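PDB 4WJ1: antigen MTB48, Mycobacterial protein from Mycobacterium smegmatis, which is exported by the ESX-1 type VII secretion system and is probably involved in DNA conjugation, at least in the recipient strain. Local coordinates for residues T34-D37 with T41-S44; A58-G63 with D161-Y166; P117-I122 with P283-G288; A141-I146 with E235-F240. All coordinates share one frame; numbering follows the deposited sequence.

Overall arrangement
The four contacts are spread along an elongated chain of helices and long loops, with no strand, in which a PE region and a PPE region are joined. Contacts 1 and 2 share the long helix 40-96, with centres 22 Å apart. Contact 3 touches contact 2, where Leu-120 and Ile-122 pack against Ala-61 and Ala-62 of the same helix. Contact 4 lies toward the other end, its centre 54 Å from that of contact 3, and touches contact 1 through Asp-37 and Ile-145. Along the chain, contact 1 closes first; contacts 2 and 3 then interleave their segments, and contact 4 falls wholly between the segments of contact 3. Contact 2 thus ties the PE region to the PPE region near the chain's centre.

Contact 1: residues T34-D37 with T41-S44; sequences TKPD and TTAS
Thr-42, in the first turn of the long PE-region helix 40-96, faces the loop that leads into that helix, with Asp-37 meeting its hydroxyl and Pro-36 its methyl. Asp-37 forms an Asx turn into the helix, its OD1 accepting from the backbone N of Leu-39. The two branches of Thr-42 divide the work. OG1 sits 2.7 Å from Asp-37 OD1 and also pairs with Tyr-269 OH from helix 248-272, so the hydroxyl has two oxygen partners. Asp-37 reaches it because its CG stands between the backbone N and the carbonyl carbon (chi1 57°), bringing the carboxylate nearer to the helix than its CB direction alone would. OD2 is bonded to His-224 NE2. The carboxylate is therefore gripped at both oxygens, which should fix its rotation. Lys-35 lies at the border of the contact: NZ is salt-bridged to Glu-38 and passes Ala-43 CB at 4.3 Å. The methyl of Thr-42, CG2, stands anti to its own backbone N and points into the loop, where it lies against the Pro-36 ring, 3.4 Å from CD, and also beside the carbonyl O of Asp-37 at 3.3 Å.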
loop_
_atom_site.group_PDB
_atom_site.type_symbol
_atom_site.label_atom_id
_atom_site.label_comp_id
_atom_site.label_asym_id
_atom_site.label_seq_id
_atom_site.Cartn_x
_atom_site.Cartn_y
_atom_site.Cartn_z
ATOM N N THR A 34 12.221 -10.229 7.902
ATOM C CA THR A 34 12.275 -10.925 9.180
ATOM C C THR A 34 12.716 -10.000 10.333
ATOM O O THR A 34 13.360 -8.977 10.097
ATOM C CB THR A 34 13.206 -12.135 9.098
ATOM O OG1 THR A 34 14.521 -11.706 8.746
ATOM C CG2 THR A 34 12.712 -13.097 8.049
ATOM N N LYS A 35 12.312 -10.349 11.560
ATOM C CA LYS A 35 12.758 -9.709 12.817
ATOM C C LYS A 35 14.270 -9.690 12.974
ATOM O O LYS A 35 14.912 -10.688 12.688
ATOM C CB LYS A 35 12.223 -10.465 14.039
ATOM C CG LYS A 35 10.811 -10.237 14.376
ATOM C CD LYS A 35 10.198 -11.505 14.928
ATOM C CE LYS A 35 10.956 -11.982 16.121
ATOM N NZ LYS A 35 10.203 -13.072 16.804
ATOM N N PRO A 36 14.830 -8.591 13.501
ATOM C CA PRO A 36 16.270 -8.510 13.788
ATOM C C PRO A 36 16.665 -9.390 14.965
ATOM O O PRO A 36 17.771 -9.899 14.990
ATOM C CB PRO A 36 16.498 -7.031 14.124
ATOM C CG PRO A 36 15.212 -6.330 13.816
ATOM C CD PRO A 36 14.123 -7.334 13.793
ATOM N N ASP A 37 15.765 -9.569 15.924
ATOM C CA ASP A 37 16.069 -10.334 17.128
ATOM C C ASP A 37 14.774 -10.768 17.796
ATOM O O ASP A 37 13.691 -10.444 17.318
ATOM C CB ASP A 37 16.917 -9.506 18.098
ATOM C CG ASP A 37 16.241 -8.189 18.491
ATOM O OD1 ASP A 37 15.178 -8.234 19.154
ATOM O OD2 ASP A 37 16.774 -7.107 18.137
ATOM N N THR A 41 9.911 -6.357 22.562
ATOM C CA THR A 41 9.725 -5.070 21.897
ATOM C C THR A 41 9.917 -5.224 20.397
ATOM O O THR A 41 9.114 -4.736 19.610
ATOM C CB THR A 41 10.711 -4.004 22.451
ATOM O OG1 THR A 41 10.376 -3.704 23.807
ATOM C CG2 THR A 41 10.654 -2.725 21.658
ATOM N N THR A 42 10.974 -5.922 20.001
ATOM C CA THR A 42 11.239 -6.131 18.589
ATOM C C THR A 42 10.097 -6.883 17.912
ATOM O O THR A 42 9.679 -6.514 16.831
ATOM C CB THR A 42 12.541 -6.886 18.382
ATOM O OG1 THR A 42 13.641 -6.052 18.782
ATOM C CG2 THR A 42 12.702 -7.281 16.915
ATOM N N ALA A 43 9.579 -7.926 18.556
ATOM C CA ALA A 43 8.494 -8.704 17.969
ATOM C C ALA A 43 7.258 -7.847 17.803
ATOM O O ALA A 43 6.495 -8.006 16.848
ATOM C CB ALA A 43 8.164 -9.917 18.828
ATOM N N SER A 44 7.055 -6.956 18.760
ATOM C CA SER A 44 5.834 -6.187 18.801
ATOM C C SER A 44 5.848 -5.196 17.664
ATOM O O SER A 44 4.926 -5.173 16.850
ATOM C CB SER A 44 5.679 -5.473 20.134
ATOM O OG SER A 44 4.636 -4.516 20.043
#

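Contact 2: residues A58-G63 with D161-Y166; sequences ATFAAG and DQWRDY
Phe-60, Trp-163 and Tyr-166 form a buried aromatic cluster in the helical bundle, at the interface where helix 40-96 of the PE region meets helix 154-178 of the PPE region. The backbones stay well apart, with CA of Phe-60 11.8 Å from CA of Tyr-166, and the rings bridge the distance. One corner of the phenyl ring does most of the touching. Phe-60 CE2 lies 3.7 Å from Trp-163 CZ3, each atom near the plane of the other ring, so these two groups meet edge to edge with no stacked faces. The same CE2 is 3.9 Å from Tyr-166 CE2; it lies in the plane of the tyrosine ring at its edge, whereas the tyrosine atom comes to the phenyl at a slant. Tyr-166 swings its CG away from the backbone N (chi1 -159°), and its side chain runs past that of Phe-60 in the opposite direction. Its phenolic OH is tied to Pro-27 O. On the outer side of the helix, Arg-164 bridges two acids, with NE 3.1 Å from Asp-165 OD1 and NH1 3.2 Å from Asp-161 OD1. Around the cluster, helix 187-230 supplies Met-206 against Phe-60 and Leu-213 against Trp-163, while the indole also rests on Ala-53 and Leu-56 of helix 40-96.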
loop_
_atom_site.group_PDB
_atom_site.type_symbol
_atom_site.label_atom_id
_atom_site.label_comp_id
_atom_site.label_asym_id
_atom_site.label_seq_id
_atom_site.Cartn_x
_atom_site.Cartn_y
_atom_site.Cartn_z
ATOM N N ALA A 58 -3.173 -5.710 0.521
ATOM C CA ALA A 58 -4.550 -6.120 0.280
ATOM C C ALA A 58 -5.355 -4.953 -0.300
ATOM O O ALA A 58 -6.193 -5.142 -1.175
ATOM C CB ALA A 58 -5.185 -6.622 1.548
ATOM N N THR A 59 -5.065 -3.753 0.187
ATOM C CA THR A 59 -5.733 -2.538 -0.257
ATOM C C THR A 59 -5.375 -2.260 -1.708
ATOM O O THR A 59 -6.234 -1.890 -2.507
ATOM C CB THR A 59 -5.347 -1.341 0.640
ATOM O OG1 THR A 59 -5.810 -1.589 1.975
ATOM C CG2 THR A 59 -5.949 -0.043 0.139
ATOM N N PHE A 60 -4.107 -2.472 -2.052
ATOM C CA PHE A 60 -3.643 -2.261 -3.416
ATOM C C PHE A 60 -4.370 -3.217 -4.341
ATOM O O PHE A 60 -4.686 -2.869 -5.470
ATOM C CB PHE A 60 -2.131 -2.481 -3.530
ATOM C CG PHE A 60 -1.299 -1.543 -2.689
ATOM C CD1 PHE A 60 -1.834 -0.370 -2.185
ATOM C CD2 PHE A 60 0.032 -1.840 -2.415
ATOM C CE1 PHE A 60 -1.068 0.494 -1.413
ATOM C CE2 PHE A 60 0.808 -0.986 -1.651
ATOM C CZ PHE A 60 0.259 0.182 -1.149
ATOM N N ALA A 61 -4.620 -4.436 -3.868
ATOM C CA ALA A 61 -5.330 -5.422 -4.685
ATOM C C ALA A 61 -6.770 -4.953 -4.947
ATOM O O ALA A 61 -7.316 -5.197 -6.023
ATOM C CB ALA A 61 -5.331 -6.785 -4.023
ATOM N N ALA A 62 -7.386 -4.302 -3.962
ATOM C CA ALA A 62 -8.719 -3.741 -4.165
ATOM C C ALA A 62 -8.634 -2.636 -5.214
ATOM O O ALA A 62 -9.500 -2.525 -6.084
ATOM C CB ALA A 62 -9.288 -3.214 -2.869
ATOM N N GLY A 63 -7.557 -1.856 -5.146
ATOM C CA GLY A 63 -7.284 -0.809 -6.111
ATOM C C GLY A 63 -7.236 -1.344 -7.527
ATOM O O GLY A 63 -7.880 -0.802 -8.428
ATOM N N ASP A 161 13.610 0.090 2.575
ATOM C CA ASP A 161 13.982 0.600 1.262
ATOM C C ASP A 161 12.939 0.236 0.207
ATOM O O ASP A 161 12.613 1.048 -0.663
ATOM C CB ASP A 161 15.348 0.053 0.840
ATOM C CG ASP A 161 16.491 0.569 1.701
ATOM O OD1 ASP A 161 16.298 1.526 2.471
ATOM O OD2 ASP A 161 17.602 0.015 1.592
ATOM N N GLN A 162 12.417 -0.985 0.272
ATOM C CA GLN A 162 11.493 -1.440 -0.753
ATOM C C GLN A 162 10.178 -0.664 -0.731
ATOM O O GLN A 162 9.611 -0.351 -1.769
ATOM C CB GLN A 162 11.201 -2.924 -0.588
ATOM C CG GLN A 162 12.336 -3.844 -0.938
ATOM C CD GLN A 162 11.891 -5.272 -0.919
ATOM O OE1 GLN A 162 11.579 -5.828 -1.954
ATOM N NE2 GLN A 162 11.832 -5.874 0.273
ATOM N N TRP A 163 9.696 -0.374 0.468
ATOM C CA TRP A 163 8.454 0.335 0.617
ATOM C C TRP A 163 8.657 1.777 0.211
ATOM O O TRP A 163 7.853 2.332 -0.547
ATOM C CB TRP A 163 7.926 0.216 2.039
ATOM C CG TRP A 163 7.150 -1.041 2.182
ATOM C CD1 TRP A 163 7.560 -2.213 2.763
ATOM C CD2 TRP A 163 5.825 -1.285 1.689
ATOM N NE1 TRP A 163 6.562 -3.162 2.683
ATOM C CE2 TRP A 163 5.489 -2.614 2.024
ATOM C CE3 TRP A 163 4.886 -0.503 1.008
ATOM C CZ2 TRP A 163 4.264 -3.174 1.696
ATOM C CZ3 TRP A 163 3.672 -1.061 0.688
ATOM C CH2 TRP A 163 3.368 -2.381 1.030
ATOM N N ARG A 164 9.744 2.372 0.678
ATOM C CA ARG A 164 10.046 3.747 0.317
ATOM C C ARG A 164 10.050 3.918 -1.195
ATOM O O ARG A 164 9.515 4.889 -1.726
ATOM C CB ARG A 164 11.390 4.170 0.886
ATOM C CG ARG A 164 11.808 5.579 0.519
ATOM C CD ARG A 164 13.293 5.768 0.783
ATOM N NE ARG A 164 14.076 4.938 -0.124
ATOM C CZ ARG A 164 15.234 4.363 0.184
ATOM N NH1 ARG A 164 15.760 4.533 1.394
ATOM N NH2 ARG A 164 15.861 3.612 -0.719
ATOM N N ASP A 165 10.625 2.949 -1.891
ATOM C CA ASP A 165 10.810 3.097 -3.321
ATOM C C ASP A 165 9.595 2.729 -4.112
ATOM O O ASP A 165 9.527 2.999 -5.311
ATOM C CB ASP A 165 11.973 2.259 -3.778
ATOM C CG ASP A 165 13.278 2.787 -3.267
ATOM O OD1 ASP A 165 13.402 3.995 -2.974
ATOM O OD2 ASP A 165 14.191 1.988 -3.171
ATOM N N TYR A 166 8.631 2.116 -3.440
ATOM C CA TYR A 166 7.394 1.732 -4.094
ATOM C C TYR A 166 6.467 2.937 -4.213
ATOM O O TYR A 166 5.545 2.943 -5.019
ATOM C CB TYR A 166 6.709 0.618 -3.324
ATOM C CG TYR A 166 5.734 -0.176 -4.154
ATOM C CD1 TYR A 166 6.131 -0.747 -5.358
ATOM C CD2 TYR A 166 4.423 -0.374 -3.731
ATOM C CE1 TYR A 166 5.251 -1.482 -6.119
ATOM C CE2 TYR A 166 3.542 -1.120 -4.482
ATOM C CZ TYR A 166 3.964 -1.671 -5.673
ATOM O OH TYR A 166 3.103 -2.420 -6.427
#

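Contact 3: residues P117-I122 with P283-G288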
loop_
_atom_site.group_PDB
_atom_site.type_symbol
_atom_site.label_atom_id
_atom_site.label_comp_id
_atom_site.label_asym_id
_atom_site.label_seq_id
_atom_site.Cartn_x
_atom_site.Cartn_y
_atom_site.Cartn_z
ATOM N N PRO A 117 -17.494 -6.714 -12.662
ATOM C CA PRO A 117 -17.141 -7.243 -11.336
ATOM C C PRO A 117 -17.329 -6.212 -10.233
ATOM O O PRO A 117 -17.217 -5.017 -10.488
ATOM C CB PRO A 117 -15.658 -7.598 -11.476
ATOM C CG PRO A 117 -15.446 -7.767 -12.926
ATOM C CD PRO A 117 -16.385 -6.841 -13.618
ATOM N N GLY A 118 -17.597 -6.669 -9.018
ATOM C CA GLY A 118 -17.841 -5.742 -7.932
ATOM C C GLY A 118 -16.535 -5.354 -7.272
ATOM O O GLY A 118 -15.482 -5.932 -7.574
ATOM N N PRO A 119 -16.595 -4.370 -6.365
ATOM C CA PRO A 119 -15.424 -4.016 -5.560
ATOM C C PRO A 119 -14.845 -5.246 -4.881
ATOM O O PRO A 119 -15.591 -6.180 -4.576
ATOM C CB PRO A 119 -15.987 -3.028 -4.539
ATOM C CG PRO A 119 -17.198 -2.419 -5.236
ATOM C CD PRO A 119 -17.770 -3.536 -6.057
ATOM N N LEU A 120 -13.531 -5.254 -4.679
ATOM C CA LEU A 120 -12.853 -6.371 -4.027
ATOM C C LEU A 120 -12.896 -6.225 -2.500
ATOM O O LEU A 120 -12.687 -5.134 -1.967
ATOM C CB LEU A 120 -11.400 -6.469 -4.508
ATOM C CG LEU A 120 -10.597 -7.645 -3.952
ATOM C CD1 LEU A 120 -11.137 -8.960 -4.492
ATOM C CD2 LEU A 120 -9.103 -7.510 -4.245
ATOM N N ALA A 121 -13.184 -7.321 -1.803
ATOM C CA ALA A 121 -13.132 -7.333 -0.342
ATOM C C ALA A 121 -11.710 -7.103 0.161
ATOM O O ALA A 121 -10.756 -7.695 -0.354
ATOM C CB ALA A 121 -13.665 -8.649 0.203
ATOM N N ILE A 122 -11.581 -6.250 1.174
ATOM C CA ILE A 122 -10.309 -6.043 1.859
ATOM C C ILE A 122 -10.350 -6.733 3.229
ATOM O O ILE A 122 -10.942 -6.211 4.182
ATOM C CB ILE A 122 -9.998 -4.541 2.017
ATOM C CG1 ILE A 122 -10.104 -3.831 0.665
ATOM C CG2 ILE A 122 -8.620 -4.324 2.656
ATOM C CD1 ILE A 122 -9.769 -2.361 0.730
ATOM N N PRO A 283 -10.082 2.006 -2.084
ATOM C CA PRO A 283 -10.137 2.788 -3.324
ATOM C C PRO A 283 -11.558 3.239 -3.680
ATOM O O PRO A 283 -12.534 2.700 -3.159
ATOM C CB PRO A 283 -9.611 1.808 -4.366
ATOM C CG PRO A 283 -10.040 0.482 -3.847
ATOM C CD PRO A 283 -9.839 0.581 -2.348
ATOM N N PRO A 284 -11.681 4.233 -4.566
ATOM C CA PRO A 284 -13.033 4.607 -4.993
ATOM C C PRO A 284 -13.577 3.567 -5.961
ATOM O O PRO A 284 -12.817 2.986 -6.744
ATOM C CB PRO A 284 -12.826 5.955 -5.684
ATOM C CG PRO A 284 -11.442 5.838 -6.256
ATOM C CD PRO A 284 -10.650 5.060 -5.220
ATOM N N SER A 285 -14.876 3.315 -5.897
ATOM C CA SER A 285 -15.487 2.372 -6.814
ATOM C C SER A 285 -16.368 3.160 -7.760
ATOM O O SER A 285 -17.248 3.887 -7.316
ATOM C CB SER A 285 -16.291 1.306 -6.060
ATOM O OG SER A 285 -15.473 0.604 -5.134
ATOM N N ILE A 286 -16.114 3.046 -9.059
ATOM C CA ILE A 286 -16.973 3.706 -10.037
ATOM C C ILE A 286 -18.354 3.070 -10.019
ATOM O O ILE A 286 -18.497 1.873 -9.751
ATOM C CB ILE A 286 -16.398 3.621 -11.458
ATOM C CG1 ILE A 286 -17.123 4.599 -12.379
ATOM C CG2 ILE A 286 -16.500 2.202 -11.987
ATOM C CD1 ILE A 286 -16.626 4.575 -13.760
ATOM N N GLY A 287 -19.378 3.865 -10.295
ATOM C CA GLY A 287 -20.728 3.346 -10.316
ATOM C C GLY A 287 -21.129 2.841 -11.683
ATOM O O GLY A 287 -21.110 1.645 -11.958
ATOM N N GLY A 288 -21.480 3.769 -12.550
ATOM C CA GLY A 288 -22.051 3.447 -13.836
ATOM C C GLY A 288 -22.191 4.774 -14.542
ATOM O O GLY A 288 -22.296 5.813 -13.898
#
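Pro-119 sets its ring over the side chain of Ser-285, its CG coming within 3.5 Å of OG and its CB within 3.7 Å of the same atom. The ring also brushes the methylene: Ser-285 CB is 3.9 Å from Pro-119 CG. This is van der Waals contact, since the ring offers the hydroxyl no hydrogen-bonding atom; OG is hydrogen-bonded to Glu-66 OE2 on helix 40-96 instead. With OG anti to the carbonyl carbon (chi1 -58°), Ser-285 can serve both neighbours, touching the proline ring while bonding to the carboxylate. Further along, Ile-122 meets Pro-283, methyl against ring, with CD1 4.3 Å from CD. The side chain of the isoleucine is extended beyond CG1 (chi2 -178°), which carries that methyl toward the other segment.

The two segments are irregular, proline-rich lengths of chain running in opposite directions, one following helix 40-96 and the other following helix 248-272, in the PPE region. They are not a strand pair. Their CA atoms come nearest at Pro-119 and Ser-285, 6.5 Å apart, and both lie along the helical bundle, held there in part by helix 40-96. Arg-69 of that helix binds Pro-117 O through NE and Ile-286 O through NH1, so one guanidinium grips a carbonyl from each segment, and Arg-65 NH1 holds Gly-118 O. On helix 187-230, Trp-202 is touched by the rings of both Pro-283 and Pro-284.

Contact 4: residues A141-I146 with E235-F240; sequences AAARII and ENVREF
The guanidinium of Arg-144 meets Val-237 at a slant, the CG1 methyl lying 4.3 Å from NH2. The arginine reaches that far by folding: CG leaves anti to the backbone N (chi1 -168°) and the later bonds turn the charged end back toward helix 234-242. A second flat group, the amide of Asn-236, keeps its hydrogen bonds at its own end of the chain, while its side chain also packs on Trp-139 of the partner helix. ND2 donates to Glu-239 OE1 over 2.9 Å, the acceptor lying in the amide plane and being met on its syn side, somewhat out of the carboxylate plane. OD1 takes the backbone N of Thr-233, so both ends of the amide are used at the start of helix 234-242, one by Thr-233 just before it and one by Glu-239 within it, which should hold its rotation.

The centre of the contact is apolar. Ala-143 CB and Val-237 CG2 face each other at 4.1 Å, and CA atoms of these two residues are 7.7 Å apart, the nearest pair across the segments. Two short helices of the PPE region are joined here, 139-147 and 234-242, far from the molecule's centre. Val-237 also touches Trp-139 and Glu-140, while Ile-146 turns to Leu-227 and Val-228 of helix 187-230. Methyl-methyl packing plus a slanting guanidinium gives a contact with little directional preference, with Val-237 only partly shielded.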
loop_
_atom_site.group_PDB
_atom_site.type_symbol
_atom_site.label_atom_id
_atom_site.label_comp_id
_atom_site.label_asym_id
_atom_site.label_seq_id
_atom_site.Cartn_x
_atom_site.Cartn_y
_atom_site.Cartn_z
ATOM N N ALA A 141 21.590 -11.977 29.377
ATOM C CA ALA A 141 20.502 -12.634 28.665
ATOM C C ALA A 141 20.040 -11.790 27.490
ATOM O O ALA A 141 19.756 -12.321 26.419
ATOM C CB ALA A 141 19.344 -12.908 29.600
ATOM N N ALA A 142 19.960 -10.478 27.693
ATOM C CA ALA A 142 19.472 -9.594 26.644
ATOM C C ALA A 142 20.526 -9.401 25.555
ATOM O O ALA A 142 20.205 -9.371 24.365
ATOM C CB ALA A 142 19.047 -8.263 27.231
ATOM N N ALA A 143 21.783 -9.274 25.966
ATOM C CA ALA A 143 22.887 -9.142 25.020
ATOM C C ALA A 143 22.913 -10.350 24.088
ATOM O O ALA A 143 23.102 -10.214 22.879
ATOM C CB ALA A 143 24.212 -8.993 25.761
ATOM N N ARG A 144 22.689 -11.525 24.667
ATOM C CA ARG A 144 22.669 -12.782 23.931
ATOM C C ARG A 144 21.584 -12.765 22.871
ATOM O O ARG A 144 21.816 -13.111 21.713
ATOM C CB ARG A 144 22.449 -13.947 24.901
ATOM C CG ARG A 144 22.681 -15.344 24.334
ATOM C CD ARG A 144 23.880 -16.001 25.023
ATOM N NE ARG A 144 23.892 -15.696 26.453
ATOM C CZ ARG A 144 24.966 -15.778 27.232
ATOM N NH1 ARG A 144 26.135 -16.154 26.724
ATOM N NH2 ARG A 144 24.872 -15.475 28.522
ATOM N N ILE A 145 20.386 -12.362 23.282
ATOM C CA ILE A 145 19.241 -12.314 22.386
ATOM C C ILE A 145 19.501 -11.320 21.265
ATOM O O ILE A 145 19.267 -11.615 20.092
ATOM C CB ILE A 145 17.964 -11.929 23.148
ATOM C CG1 ILE A 145 17.512 -13.078 24.032
ATOM C CG2 ILE A 145 16.840 -11.526 22.192
ATOM C CD1 ILE A 145 16.465 -12.665 25.005
ATOM N N ILE A 146 19.996 -10.140 21.632
ATOM C CA ILE A 146 20.297 -9.102 20.653
ATOM C C ILE A 146 21.343 -9.587 19.644
ATOM O O ILE A 146 21.184 -9.416 18.432
ATOM C CB ILE A 146 20.792 -7.811 21.350
ATOM C CG1 ILE A 146 19.637 -7.150 22.096
ATOM C CG2 ILE A 146 21.352 -6.824 20.345
ATOM C CD1 ILE A 146 20.078 -6.109 23.084
ATOM N N GLU A 235 30.123 -9.587 23.460
ATOM C CA GLU A 235 31.533 -9.513 23.825
ATOM C C GLU A 235 31.697 -8.960 25.239
ATOM O O GLU A 235 32.622 -9.349 25.948
ATOM C CB GLU A 235 32.320 -8.654 22.821
ATOM C CG GLU A 235 33.820 -8.597 23.127
ATOM C CD GLU A 235 34.660 -7.825 22.102
ATOM O OE1 GLU A 235 34.094 -7.262 21.134
ATOM O OE2 GLU A 235 35.909 -7.800 22.275
ATOM N N ASN A 236 30.801 -8.063 25.658
ATOM C CA ASN A 236 30.845 -7.565 27.029
ATOM C C ASN A 236 30.627 -8.708 28.014
ATOM O O ASN A 236 31.224 -8.723 29.090
ATOM C CB ASN A 236 29.809 -6.469 27.275
ATOM C CG ASN A 236 30.199 -5.139 26.661
ATOM O OD1 ASN A 236 29.353 -4.274 26.440
ATOM N ND2 ASN A 236 31.480 -4.970 26.382
ATOM N N VAL A 237 29.788 -9.672 27.641
ATOM C CA VAL A 237 29.588 -10.850 28.480
ATOM C C VAL A 237 30.898 -11.625 28.651
ATOM O O VAL A 237 31.286 -11.997 29.769
ATOM C CB VAL A 237 28.527 -11.790 27.896
ATOM C CG1 VAL A 237 28.296 -12.968 28.832
ATOM C CG2 VAL A 237 27.237 -11.034 27.643
ATOM N N ARG A 238 31.585 -11.863 27.538
ATOM C CA ARG A 238 32.861 -12.553 27.587
ATOM C C ARG A 238 33.847 -11.747 28.414
ATOM O O ARG A 238 34.508 -12.277 29.301
ATOM C CB ARG A 238 33.419 -12.787 26.181
ATOM C CG ARG A 238 34.893 -13.179 26.184
ATOM C CD ARG A 238 35.369 -13.700 24.839
ATOM N NE ARG A 238 36.688 -14.313 24.973
ATOM C CZ ARG A 238 37.841 -13.679 24.767
ATOM N NH1 ARG A 238 37.840 -12.405 24.389
ATOM N NH2 ARG A 238 38.996 -14.323 24.931
ATOM N N GLU A 239 33.929 -10.455 28.120
ATOM C CA GLU A 239 34.881 -9.580 28.779
ATOM C C GLU A 239 34.636 -9.527 30.281
ATOM O O GLU A 239 35.578 -9.391 31.061
ATOM C CB GLU A 239 34.816 -8.180 28.176
ATOM C CG GLU A 239 35.314 -8.089 26.755
ATOM C CD GLU A 239 35.079 -6.725 26.141
ATOM O OE1 GLU A 239 34.209 -5.980 26.651
ATOM O OE2 GLU A 239 35.768 -6.402 25.147
ATOM N N PHE A 240 33.378 -9.654 30.691
ATOM C CA PHE A 240 33.060 -9.619 32.110
ATOM C C PHE A 240 33.677 -10.808 32.820
ATOM O O PHE A 240 34.143 -10.688 33.948
ATOM C CB PHE A 240 31.550 -9.595 32.333
ATOM C CG PHE A 240 31.162 -9.418 33.769
ATOM C CD1 PHE A 240 31.230 -8.173 34.364
ATOM C CD2 PHE A 240 30.742 -10.497 34.528
ATOM C CE1 PHE A 240 30.879 -8.005 35.694
ATOM C CE2 PHE A 240 30.389 -10.338 35.853
ATOM C CZ PHE A 240 30.456 -9.090 36.438
#